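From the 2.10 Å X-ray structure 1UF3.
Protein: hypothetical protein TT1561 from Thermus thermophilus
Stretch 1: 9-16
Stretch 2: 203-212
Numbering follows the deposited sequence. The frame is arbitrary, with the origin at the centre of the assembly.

Stretch 1 9-16: LATSNPMG
Stretch 2 203-212: VPGDLSEGEY

Residues 9-12 end a strand whose backbone is extended throughout, with phi/psi running from -86/123 at Leu9 through -136/156 and -172/171 to -143/171 at Ser12. The chain then turns: Asn13 is at 37/55, Pro14 at -65/-20, selenomethionine Met15 at 47/49 and Gly16 at 74/4. In the second stretch Val203 (-108/101), Pro204 (-70/-17) and Gly205 (122/170) lead to extended Asp206 (-112/113). A 3-10 segment, 207-209, follows near -65/-25 before relaxing to -103/9 at Glu209; Gly210 (80/0) then allows a strand to start at Glu211 (-84/148) and Tyr212 (-159/167). The loop closes on Asp206 O, which accepts from Glu209 N and Glu211 N, both at 2.9 Å.

The register sets the CA of Thr11 4.7 Å from that of Tyr212, Ser12 5.0 Å from Asp206, and Pro14 4.6 Å from Leu207. A single bridge of parallel type joins Ser12 and Asp206. Its strong bond runs from Leu207 N to Ser12 O (2.9 Å, 164°), while Ser12 N to Gly205 O is weak (3.0 Å, 125°). Asp206 CA also lies 3.6 Å from Ser12 O in a CA-H...O contact.

Small hydroxyl side chains reach backbone carbonyls of the second stretch. Ser12, chi1 p, donates from OG to Gly205 O over a very short 2.5 Å. Thr11, chi1 t, donates from OG1 to Glu211 O at 2.8 Å, and this buried residue has the most area covered by the opposing stretch. Glycine suits position 205 because a CB there would clash with Glu211 CB and jam against the preceding carbonyl.

Asp206 points its CA-CB bond away, yet its carboxylate comes nearer the first stretch. With chi1 t and chi2 -47°, Asp206 OD2 accepts a weak bond from Asn13 ND2 at 3.4 Å (Asn13 chi1 t, chi2 66°). Asp206 OD1 accepts from Ser208 OG at a very short 2.4 Å and, weakly, from Ser208 N at 2.8 Å, bracing the 3-10 turn; Ser208 chi1 is p. Within the same stretch, Glu211 (m, t, -44°) accepts a hydrogen bond from Asp206 N on OE1 at 3.0 Å.

Apolar contacts complete the packing, and buried leucines and C-gamma endo proline rings suit it by offering apolar surface. Compact Ala10 brings CB within 3.6 Å of Pro204 CB. Leu9 (t, p) places CD1 3.7 Å from Tyr212 CD1, oblique to a broad aromatic ring set by chi1 p and chi2 89°. Leu207, with off-well chi angles of -132° and -144°, puts CD1 4.0 Å from Pro14 CB. Together the stretches bury 532 Å².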

# COMPACT_ATOMS: atom_id res chain seq x y z
N LEU A 9 5.51 19.89 -0.16
CA LEU A 9 5.80 20.58 1.10
C LEU A 9 6.95 21.54 0.75
O LEU A 9 8.00 21.11 0.23
CB LEU A 9 6.23 19.56 2.16
CG LEU A 9 6.51 20.07 3.58
CD1 LEU A 9 5.27 20.75 4.12
CD2 LEU A 9 6.92 18.88 4.47
N ALA A 10 6.75 22.83 0.99
CA ALA A 10 7.74 23.83 0.62
C ALA A 10 8.03 24.91 1.67
O ALA A 10 7.21 25.20 2.52
CB ALA A 10 7.30 24.50 -0.68
N THR A 11 9.22 25.50 1.57
CA THR A 11 9.66 26.54 2.48
C THR A 11 10.96 27.10 1.93
O THR A 11 11.54 26.54 0.97
CB THR A 11 9.92 25.99 3.90
OG1 THR A 11 10.12 27.08 4.80
CG2 THR A 11 11.19 25.13 3.92
N SER A 12 11.42 28.20 2.52
CA SER A 12 12.66 28.84 2.09
C SER A 12 13.48 29.39 3.24
O SER A 12 13.05 29.42 4.38
CB SER A 12 12.34 30.00 1.15
OG SER A 12 11.64 31.00 1.88
N ASN A 13 14.68 29.82 2.91
CA ASN A 13 15.58 30.45 3.87
C ASN A 13 15.61 29.94 5.30
O ASN A 13 15.40 30.70 6.23
CB ASN A 13 15.26 31.95 3.88
CG ASN A 13 16.37 32.78 4.47
OD1 ASN A 13 17.47 32.86 3.91
ND2 ASN A 13 16.10 33.41 5.62
N PRO A 14 15.85 28.63 5.51
CA PRO A 14 15.89 28.11 6.89
C PRO A 14 17.06 28.70 7.73
O PRO A 14 17.03 28.66 8.96
CB PRO A 14 16.01 26.60 6.69
CG PRO A 14 16.72 26.49 5.35
CD PRO A 14 16.00 27.54 4.53
N MSE A 15 18.08 29.22 7.06
CA MSE A 15 19.24 29.82 7.70
C MSE A 15 19.89 29.02 8.84
O MSE A 15 20.15 29.56 9.93
CB MSE A 15 18.90 31.24 8.20
CG MSE A 15 18.83 32.32 7.12
SE MSE A 15 20.52 32.89 6.43
CE MSE A 15 21.05 34.00 7.95
N GLY A 16 20.15 27.74 8.60
CA GLY A 16 20.80 26.91 9.60
C GLY A 16 19.99 26.47 10.80
O GLY A 16 20.53 25.81 11.69
N VAL A 203 5.34 31.82 -2.83
CA VAL A 203 6.31 32.23 -1.82
C VAL A 203 5.83 31.28 -0.73
O VAL A 203 4.79 31.49 -0.10
CB VAL A 203 6.10 33.72 -1.42
CG1 VAL A 203 6.90 34.05 -0.18
CG2 VAL A 203 6.54 34.62 -2.57
N PRO A 204 6.55 30.17 -0.55
CA PRO A 204 6.15 29.18 0.45
C PRO A 204 6.30 29.57 1.91
O PRO A 204 5.71 28.95 2.77
CB PRO A 204 7.00 27.97 0.08
CG PRO A 204 8.26 28.60 -0.39
CD PRO A 204 7.74 29.72 -1.28
N GLY A 205 7.09 30.60 2.17
CA GLY A 205 7.30 31.01 3.55
C GLY A 205 8.77 30.97 3.92
O GLY A 205 9.62 30.45 3.18
N ASP A 206 9.08 31.51 5.10
CA ASP A 206 10.45 31.56 5.59
C ASP A 206 10.54 30.64 6.81
O ASP A 206 9.92 30.92 7.85
CB ASP A 206 10.78 33.02 5.97
CG ASP A 206 12.23 33.22 6.29
OD1 ASP A 206 12.75 32.39 7.04
OD2 ASP A 206 12.83 34.18 5.78
N LEU A 207 11.29 29.53 6.70
CA LEU A 207 11.40 28.58 7.80
C LEU A 207 12.11 29.18 9.03
O LEU A 207 11.91 28.72 10.16
CB LEU A 207 12.15 27.30 7.37
CG LEU A 207 11.55 25.93 7.72
CD1 LEU A 207 12.67 24.95 8.04
CD2 LEU A 207 10.61 26.00 8.86
N SER A 208 12.96 30.17 8.80
CA SER A 208 13.65 30.84 9.90
C SER A 208 12.58 31.53 10.75
O SER A 208 12.80 31.81 11.93
CB SER A 208 14.65 31.88 9.39
OG SER A 208 13.99 33.06 8.96
N GLU A 209 11.42 31.79 10.15
CA GLU A 209 10.32 32.43 10.86
C GLU A 209 9.30 31.34 11.17
O GLU A 209 8.19 31.63 11.62
CB GLU A 209 9.66 33.50 9.99
CG GLU A 209 10.60 34.55 9.43
CD GLU A 209 11.23 35.44 10.50
OE1 GLU A 209 12.04 36.32 10.14
OE2 GLU A 209 10.92 35.27 11.70
N GLY A 210 9.71 30.09 10.92
CA GLY A 210 8.86 28.94 11.16
C GLY A 210 7.81 28.63 10.10
O GLY A 210 7.07 27.66 10.24
N GLU A 211 7.73 29.43 9.05
CA GLU A 211 6.70 29.24 8.03
C GLU A 211 6.95 28.21 6.91
O GLU A 211 8.08 28.01 6.46
CB GLU A 211 6.39 30.57 7.34
CG GLU A 211 6.39 31.79 8.24
CD GLU A 211 6.31 33.08 7.44
OE1 GLU A 211 7.02 33.19 6.41
OE2 GLU A 211 5.54 33.98 7.83
N TYR A 212 5.86 27.61 6.45
CA TYR A 212 5.90 26.66 5.34
C TYR A 212 4.51 26.56 4.74
O TYR A 212 3.51 27.01 5.33
CB TYR A 212 6.38 25.28 5.81
CG TYR A 212 5.37 24.56 6.66
CD1 TYR A 212 4.41 23.73 6.09
CD2 TYR A 212 5.35 24.75 8.04
CE1 TYR A 212 3.44 23.12 6.88
CE2 TYR A 212 4.40 24.14 8.83
CZ TYR A 212 3.44 23.33 8.26
OH TYR A 212 2.50 22.76 9.08